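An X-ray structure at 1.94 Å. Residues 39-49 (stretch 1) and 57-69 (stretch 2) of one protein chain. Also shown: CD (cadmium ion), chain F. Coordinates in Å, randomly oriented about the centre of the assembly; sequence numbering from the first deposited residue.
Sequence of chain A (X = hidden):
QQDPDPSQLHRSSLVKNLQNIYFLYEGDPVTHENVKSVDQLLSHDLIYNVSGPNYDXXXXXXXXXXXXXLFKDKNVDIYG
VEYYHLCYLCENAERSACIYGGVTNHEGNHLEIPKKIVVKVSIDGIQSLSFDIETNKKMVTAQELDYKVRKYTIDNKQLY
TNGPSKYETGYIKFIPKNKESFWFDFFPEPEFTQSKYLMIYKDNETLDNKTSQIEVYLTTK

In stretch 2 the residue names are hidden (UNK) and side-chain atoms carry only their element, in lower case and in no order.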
# COMPACT_ATOMS: atom_id res chain seq x y z
N ASP A 39 -7.21 11.50 17.27
CA ASP A 39 -7.23 11.96 15.91
C ASP A 39 -8.06 10.91 15.13
O ASP A 39 -8.65 10.00 15.72
CB ASP A 39 -5.75 12.03 15.41
CG ASP A 39 -5.54 13.06 14.30
OD1 ASP A 39 -6.54 13.42 13.62
OD2 ASP A 39 -4.38 13.51 14.08
N GLN A 40 -8.11 11.08 13.81
CA GLN A 40 -8.85 10.15 12.97
C GLN A 40 -8.38 10.36 11.53
O GLN A 40 -7.92 11.47 11.17
CB GLN A 40 -10.38 10.33 13.17
CG GLN A 40 -11.16 11.22 12.26
CD GLN A 40 -12.59 11.46 12.86
OE1 GLN A 40 -13.32 10.52 13.30
NE2 GLN A 40 -12.98 12.70 12.86
N LEU A 41 -8.40 9.27 10.75
CA LEU A 41 -8.00 9.28 9.33
C LEU A 41 -9.28 9.59 8.48
O LEU A 41 -9.41 10.59 7.82
CB LEU A 41 -7.43 7.90 8.94
CG LEU A 41 -6.97 7.78 7.46
CD1 LEU A 41 -5.92 8.84 7.13
CD2 LEU A 41 -6.40 6.43 7.15
N LEU A 42 -10.26 8.72 8.61
CA LEU A 42 -11.54 8.88 7.95
C LEU A 42 -12.61 9.17 9.03
O LEU A 42 -12.42 8.87 10.19
CB LEU A 42 -11.84 7.59 7.22
CG LEU A 42 -10.82 7.21 6.11
CD1 LEU A 42 -11.44 6.19 5.19
CD2 LEU A 42 -10.43 8.47 5.29
N SER A 43 -13.75 9.71 8.64
CA SER A 43 -14.77 10.03 9.65
C SER A 43 -15.27 8.87 10.53
O SER A 43 -15.81 9.11 11.62
CB SER A 43 -15.97 10.68 8.94
OG SER A 43 -15.53 11.82 8.26
N HIS A 44 -15.10 7.61 10.10
CA HIS A 44 -15.68 6.53 10.90
C HIS A 44 -14.71 5.80 11.77
O HIS A 44 -15.03 4.76 12.32
CB HIS A 44 -16.40 5.51 10.02
CG HIS A 44 -15.51 4.84 9.01
ND1 HIS A 44 -15.42 5.25 7.71
CD2 HIS A 44 -14.61 3.84 9.13
CE1 HIS A 44 -14.50 4.54 7.07
NE2 HIS A 44 -13.99 3.67 7.92
N ASP A 45 -13.50 6.33 11.85
CA ASP A 45 -12.51 5.72 12.68
C ASP A 45 -12.04 6.66 13.77
O ASP A 45 -12.37 7.85 13.73
CB ASP A 45 -11.28 5.21 11.83
CG ASP A 45 -10.38 6.34 11.21
OD1 ASP A 45 -9.83 7.25 11.90
OD2 ASP A 45 -10.14 6.29 9.96
N LEU A 46 -11.33 6.09 14.78
CA LEU A 46 -10.68 6.90 15.84
C LEU A 46 -9.26 6.25 16.05
O LEU A 46 -9.13 5.04 16.01
CB LEU A 46 -11.49 6.93 17.18
CG LEU A 46 -12.89 7.64 17.19
CD1 LEU A 46 -13.66 7.24 18.49
CD2 LEU A 46 -12.64 9.20 16.98
N ILE A 47 -8.25 7.08 16.26
CA ILE A 47 -6.84 6.72 16.42
C ILE A 47 -6.51 7.08 17.83
O ILE A 47 -6.95 8.13 18.33
CB ILE A 47 -5.98 7.58 15.48
CG1 ILE A 47 -6.36 7.23 14.05
CG2 ILE A 47 -4.50 7.42 15.76
CD1 ILE A 47 -5.53 8.03 13.06
N TYR A 48 -5.75 6.20 18.47
CA TYR A 48 -5.37 6.33 19.88
C TYR A 48 -3.87 6.24 20.01
O TYR A 48 -3.20 5.44 19.34
CB TYR A 48 -6.04 5.26 20.78
CG TYR A 48 -7.57 5.39 20.95
CD1 TYR A 48 -8.46 5.07 19.90
CD2 TYR A 48 -8.12 5.91 22.13
CE1 TYR A 48 -9.86 5.27 20.04
CE2 TYR A 48 -9.51 6.11 22.27
CZ TYR A 48 -10.37 5.80 21.24
OH TYR A 48 -11.73 6.06 21.42
N ASN A 49 -3.34 7.18 20.78
CA ASN A 49 -1.91 7.19 20.98
C ASN A 49 -1.67 6.19 22.11
O ASN A 49 -1.56 6.59 23.27
CB ASN A 49 -1.42 8.62 21.39
CG ASN A 49 0.07 8.63 21.75
OD1 ASN A 49 0.86 8.15 20.95
ND2 ASN A 49 0.47 9.16 23.00
N UNK A 57 0.66 3.23 17.80
CA UNK A 57 -0.45 4.02 17.28
C UNK A 57 -1.50 2.93 16.97
O UNK A 57 -1.16 1.91 16.35
c UNK A 57 -0.02 4.76 16.01
c UNK A 57 1.38 8.00 17.79
c UNK A 57 0.32 7.02 17.19
n UNK A 57 0.66 9.09 18.60
c UNK A 57 1.00 5.90 16.32
N UNK A 58 -2.72 3.12 17.43
CA UNK A 58 -3.77 2.13 17.21
C UNK A 58 -4.96 2.78 16.60
O UNK A 58 -5.43 3.88 17.05
c UNK A 58 -5.74 0.06 20.13
c UNK A 58 -5.50 0.61 18.66
c UNK A 58 -5.43 -0.59 17.74
c UNK A 58 -4.17 1.45 18.55
N UNK A 59 -5.51 2.11 15.61
CA UNK A 59 -6.71 2.67 14.99
C UNK A 59 -7.89 1.68 15.07
O UNK A 59 -7.71 0.48 14.87
c UNK A 59 -7.58 3.64 11.31
c UNK A 59 -6.49 3.00 13.49
n UNK A 59 -8.12 2.49 9.19
c UNK A 59 -7.91 2.30 10.63
c UNK A 59 -7.71 3.60 12.86
N UNK A 60 -9.07 2.19 15.45
CA UNK A 60 -10.30 1.40 15.40
C UNK A 60 -11.32 1.98 14.46
O UNK A 60 -11.59 3.22 14.48
o UNK A 60 -12.21 0.48 16.47
c UNK A 60 -11.37 2.59 17.46
c UNK A 60 -11.01 1.20 16.74
N UNK A 61 -11.90 1.10 13.63
CA UNK A 61 -12.89 1.49 12.68
C UNK A 61 -14.20 1.06 13.23
O UNK A 61 -14.40 -0.11 13.43
c UNK A 61 -11.67 1.50 10.44
c UNK A 61 -12.70 0.82 11.30
o UNK A 61 -10.27 0.39 8.85
c UNK A 61 -11.49 0.75 9.10
o UNK A 61 -12.57 0.57 8.39
N UNK A 62 -15.10 2.03 13.39
CA UNK A 62 -16.42 1.79 13.91
C UNK A 62 -17.45 1.72 12.78
O UNK A 62 -17.14 1.73 11.61
c UNK A 62 -16.30 1.64 17.14
c UNK A 62 -15.36 3.98 16.78
c UNK A 62 -16.75 2.88 14.96
c UNK A 62 -15.73 2.68 16.11
N UNK A 63 -18.70 1.60 13.15
CA UNK A 63 -19.77 1.45 12.22
C UNK A 63 -19.88 2.46 11.14
O UNK A 63 -20.01 2.13 9.98
n UNK A 63 -25.80 0.47 12.48
c UNK A 63 -22.26 1.18 12.07
c UNK A 63 -21.09 1.39 12.98
c UNK A 63 -24.67 1.35 11.97
c UNK A 63 -23.54 1.14 12.90
N UNK A 64 -19.79 3.70 11.57
CA UNK A 64 -19.93 4.87 10.73
C UNK A 64 -19.52 6.14 11.46
O UNK A 64 -19.06 6.09 12.59
c UNK A 64 -21.37 5.06 10.27
o UNK A 64 -22.12 5.56 12.52
n UNK A 64 -23.55 4.50 11.15
c UNK A 64 -22.38 5.05 11.42
N UNK A 65 -19.67 7.26 10.75
CA UNK A 65 -19.31 8.56 11.26
C UNK A 65 -19.99 8.85 12.59
O UNK A 65 -19.34 9.30 13.50
c UNK A 65 -19.86 11.06 10.88
c UNK A 65 -20.45 11.95 9.85
c UNK A 65 -19.66 9.65 10.26
n UNK A 65 -19.90 13.14 9.74
o UNK A 65 -21.38 11.56 9.12
N UNK A 66 -21.29 8.57 12.70
CA UNK A 66 -21.98 8.83 13.97
C UNK A 66 -21.34 8.13 15.14
O UNK A 66 -21.26 8.73 16.22
c UNK A 66 -24.21 9.53 11.72
c UNK A 66 -24.28 9.56 13.26
o UNK A 66 -25.09 10.28 11.14
c UNK A 66 -23.45 8.47 13.93
o UNK A 66 -23.32 8.79 11.12
N UNK A 67 -20.94 6.85 14.95
CA UNK A 67 -20.31 6.09 16.04
C UNK A 67 -18.93 6.66 16.44
O UNK A 67 -18.67 6.83 17.66
c UNK A 67 -19.86 3.67 16.88
c UNK A 67 -21.87 1.56 16.45
s UNK A 67 -20.04 1.86 16.54
c UNK A 67 -20.22 4.59 15.67
N UNK A 68 -18.04 6.97 15.48
CA UNK A 68 -16.75 7.56 15.83
C UNK A 68 -16.98 8.86 16.63
O UNK A 68 -16.34 9.07 17.66
c UNK A 68 -15.88 7.87 14.57
N UNK A 69 -17.88 9.72 16.14
CA UNK A 69 -18.13 10.95 16.91
C UNK A 69 -18.76 10.66 18.29
O UNK A 69 -18.47 11.38 19.24
o UNK A 69 -19.83 12.92 16.73
c UNK A 69 -18.87 12.13 15.99
c UNK A 69 -19.50 11.56 14.77
CD CD F . -2.61 12.90 13.54
O HOH W 1 -9.99 4.26 8.64
O HOH W 2 -1.93 10.61 13.91
O HOH W 3 -0.69 14.71 14.48
O HOH W 4 -3.31 12.79 11.18

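Position 57 carries four carbons in a row ending in a nitrogen, which lies 2.5 Å from Asn49 OD1, an unbranched chain that only lysine has. Lys57 sends its chain along Asn49, so that Lys57 NZ donates to Asn49 OD1, a short bond that links the two residues just beyond the end of the strand 45-48. Position 58 has four carbons forked at the second, on the sheet face of Tyr48, and its backbone O lies 2.7 Å from Tyr48 N: leucine. Leu58 gives this buried face an apolar side chain.

Position 59 is again four carbons ending in nitrogen, lying along Ile47 and Asp45, hence lysine. Lys59 CG packs 4.1 Å from Ile47 CG1, while NZ, buried, needs polar company: a water accepts from Lys59 NZ at 2.6 Å and donates to Asp45 OD2 at 2.4 Å. Position 60 shows one carbon bearing an oxygen and a carbon, the latter 4.0 Å from Tyr48 CE1, which is threonine. The methyl of Thr60 suits the tyrosine ring, and its OG1 is satisfied elsewhere in the structure.

Position 61 has three carbons, the third carrying two oxygens, one of them 3.4 Å from His44 NE2: glutamate. Glu61 OE2 forms a salt bridge with Lys59 NZ at 3.0 Å, and OE1 takes a weak bond from His44 NE2. Position 62, four carbons forked at the second, one 4.1 Å from Leu46 CD1, is leucine; Leu62 CD1 makes this apolar contact.

Position 63, a four-carbon chain ending in nitrogen, points away into solvent as Lys63, where charge costs little. Position 64 has two carbons, the second with one oxygen and one nitrogen; its backbone C lies 3.5 Å from His44 CB. This is Asn64, the N-cap, whose OD1 accepts from N of residue 67 at 3.0 Å. Position 65 has one carbon more before the amide, and its CA lies 3.6 Å from Ser43 O: Gln65, its polar end suiting partial exposure. Position 66, three carbons ending in two oxygens, touches nothing on stretch 1: Glu66, its charge suiting exposure. Position 67, two carbons, sulfur and carbon, is Met67, its end leading away, its SD weakly accepting from Lys63 N at 3.7 Å. Position 68 has a single carbon, 3.2 Å from Ser43 O and 4.0 Å from Leu46 CG, hence alanine; Ala68 is small enough for this close approach. Position 69, a carbon bearing oxygen and carbon, is Thr69, polar and exposed.

The contact rests on an antiparallel ladder. Leu46 N to Thr60 O and Thr60 N to Leu46 O, both 2.9 Å, alternate with the close pairs Asp45–Glu61 and Ile47–Lys59. Beyond it, Leu62 N donates to His44 O at 2.9 Å, and the helix start brings Ala68 against Leu46.

Stretch 2 57-69: KLKTELKNQEMAT
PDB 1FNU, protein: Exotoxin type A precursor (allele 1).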